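PDB 4ZQG: 1-deoxy-D-xylulose 5-phosphate reductoisomerase from Moraxella catarrhalis, which catalyses the NAD(P)H-dependent conversion of 1-deoxy-D-xylulose 5-phosphate to 2-C-methyl-D-erythritol 4-phosphate in the MEP pathway and is bound here by the inhibitor fosmidomycin. Local coordinates for residues I160-P165 and L272-T277. Numbering follows the deposited sequence.
Sequences IYQCLP and LAQLGT
Cys163 lays its thiol over the backbone of strand 271-275, with Cys163 SG 3.4 Å from Ala273 C and 3.6 Å from Gln274 N. Cys163 is the first residue to leave helical geometry after helix 155-162, and its SG stands anti to its own carbonyl carbon (chi1 -73°), which sets the sulfur against the strand backbone, between the side chains of Leu272 and Gln274. Beside it, Cys163 CB rests on Leu272 CB at 3.8 Å, and the CD1 methyl of Leu272 lies 3.8 Å from Cys163 O, a carbonyl that also takes a hydrogen bond from the hydroxyl of Tyr266. The helix end is thus packed against a face of the four-stranded mixed sheet at strand 271-275, one of its two edge strands within the chain; there the strand pairs antiparallel with a strand of the second subunit, continuing the sheet through the dimer interface. Farther along, two glutamines meet by their amide ends. The extended chain of Gln162 brings NE2 to 3.5 Å from Gln274 NE2 and 3.7 Å from Gln274 CG, with the amide planes turned 73° apart. Two N-H donors face each other here, so this is packing, and both amides find their polar partners elsewhere: Gln162 OE1 bonds to Arg293 and its NE2 to Asn158 OD1, while Gln274 OE1 accepts a hydrogen bond from His261 ND1. Ser270 OG of the second subunit is hydrogen-bonded to Gln162 NE2 and, weakly, to Gln274 NE2. The side chain of Gln274 lies about 10 Å from the bound fosmidomycin.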
loop_
_atom_site.group_PDB
_atom_site.type_symbol
_atom_site.label_atom_id
_atom_site.label_comp_id
_atom_site.label_asym_id
_atom_site.label_seq_id
_atom_site.Cartn_x
_atom_site.Cartn_y
_atom_site.Cartn_z
ATOM N N ILE A 160 4.632 -7.189 -0.138
ATOM C CA ILE A 160 5.454 -6.584 -1.178
ATOM C C ILE A 160 4.861 -6.836 -2.551
ATOM O O ILE A 160 4.764 -5.938 -3.375
ATOM C CB ILE A 160 6.903 -7.112 -1.102
ATOM C CG1 ILE A 160 7.614 -6.510 0.105
ATOM C CG2 ILE A 160 7.670 -6.764 -2.349
ATOM C CD1 ILE A 160 8.870 -7.246 0.451
ATOM N N TYR A 161 4.456 -8.063 -2.812
ATOM C CA TYR A 161 3.928 -8.379 -4.123
ATOM C C TYR A 161 2.670 -7.552 -4.448
ATOM O O TYR A 161 2.491 -7.050 -5.555
ATOM C CB TYR A 161 3.616 -9.873 -4.149
ATOM C CG TYR A 161 3.127 -10.384 -5.479
ATOM C CD1 TYR A 161 4.014 -10.899 -6.408
ATOM C CD2 TYR A 161 1.784 -10.360 -5.793
ATOM C CE1 TYR A 161 3.570 -11.406 -7.621
ATOM C CE2 TYR A 161 1.332 -10.847 -6.996
ATOM C CZ TYR A 161 2.231 -11.385 -7.903
ATOM O OH TYR A 161 1.784 -11.838 -9.113
ATOM N N GLN A 162 1.780 -7.446 -3.468
ATOM C CA GLN A 162 0.592 -6.640 -3.595
ATOM C C GLN A 162 0.900 -5.161 -3.819
ATOM O O GLN A 162 0.111 -4.448 -4.435
ATOM C CB GLN A 162 -0.258 -6.750 -2.329
ATOM C CG GLN A 162 -1.025 -8.062 -2.149
ATOM C CD GLN A 162 -2.140 -7.914 -1.155
ATOM O OE1 GLN A 162 -3.013 -7.073 -1.314
ATOM N NE2 GLN A 162 -2.120 -8.728 -0.132
ATOM N N CYS A 163 2.041 -4.714 -3.306
ATOM C CA CYS A 163 2.450 -3.345 -3.411
ATOM C C CYS A 163 3.364 -3.010 -4.634
ATOM O O CYS A 163 3.970 -1.934 -4.684
ATOM C CB CYS A 163 3.122 -2.965 -2.105
ATOM S SG CYS A 163 1.895 -2.782 -0.777
ATOM N N LEU A 164 3.411 -3.901 -5.631
ATOM C CA LEU A 164 4.294 -3.770 -6.785
ATOM C C LEU A 164 3.458 -3.587 -8.045
ATOM O O LEU A 164 2.326 -4.043 -8.123
ATOM C CB LEU A 164 5.214 -4.993 -6.887
ATOM C CG LEU A 164 6.463 -4.996 -5.998
ATOM C CD1 LEU A 164 7.249 -6.287 -6.052
ATOM C CD2 LEU A 164 7.422 -3.880 -6.424
ATOM N N PRO A 165 3.981 -2.878 -9.043
ATOM C CA PRO A 165 3.099 -2.673 -10.181
ATOM C C PRO A 165 2.861 -3.999 -10.892
ATOM O O PRO A 165 3.631 -4.934 -10.699
ATOM C CB PRO A 165 3.871 -1.695 -11.073
ATOM C CG PRO A 165 5.015 -1.203 -10.291
ATOM C CD PRO A 165 5.234 -2.096 -9.129
ATOM N N LEU A 272 4.413 2.199 -0.354
ATOM C CA LEU A 272 3.223 1.329 -0.407
ATOM C C LEU A 272 3.417 0.190 0.543
ATOM O O LEU A 272 4.459 -0.473 0.552
ATOM C CB LEU A 272 2.974 0.790 -1.792
ATOM C CG LEU A 272 2.733 1.945 -2.751
ATOM C CD1 LEU A 272 2.160 1.391 -4.029
ATOM C CD2 LEU A 272 1.805 3.022 -2.190
ATOM N N ALA A 273 2.431 0.015 1.407
ATOM C CA ALA A 273 2.473 -1.027 2.404
ATOM C C ALA A 273 1.173 -1.835 2.391
ATOM O O ALA A 273 0.116 -1.307 2.044
ATOM C CB ALA A 273 2.675 -0.407 3.748
ATOM N N GLN A 274 1.273 -3.113 2.782
ATOM C CA GLN A 274 0.101 -3.958 3.096
ATOM C C GLN A 274 -0.085 -4.055 4.597
ATOM O O GLN A 274 0.842 -4.376 5.306
ATOM C CB GLN A 274 0.307 -5.315 2.484
ATOM C CG GLN A 274 -0.927 -6.199 2.305
ATOM C CD GLN A 274 -1.223 -7.108 3.484
ATOM O OE1 GLN A 274 -0.609 -7.048 4.530
ATOM N NE2 GLN A 274 -2.230 -7.928 3.313
ATOM N N LEU A 275 -1.269 -3.692 5.072
ATOM C CA LEU A 275 -1.663 -3.838 6.482
ATOM C C LEU A 275 -2.803 -4.904 6.572
ATOM O O LEU A 275 -3.532 -5.155 5.597
ATOM C CB LEU A 275 -2.182 -2.525 7.111
ATOM C CG LEU A 275 -1.203 -1.442 7.599
ATOM C CD1 LEU A 275 -0.480 -0.850 6.412
ATOM C CD2 LEU A 275 -1.894 -0.327 8.343
ATOM N N GLY A 276 -2.966 -5.482 7.753
ATOM C CA GLY A 276 -4.007 -6.478 7.962
ATOM C C GLY A 276 -3.837 -7.165 9.300
ATOM O O GLY A 276 -2.810 -7.000 9.963
ATOM N N THR A 277 -4.838 -7.936 9.721
ATOM C CA THR A 277 -4.640 -8.630 10.958
ATOM C C THR A 277 -3.699 -9.706 10.535
ATOM O O THR A 277 -3.731 -10.117 9.386
ATOM C CB THR A 277 -5.905 -9.184 11.602
ATOM O OG1 THR A 277 -6.248 -10.407 10.982
ATOM C CG2 THR A 277 -7.032 -8.223 11.460
#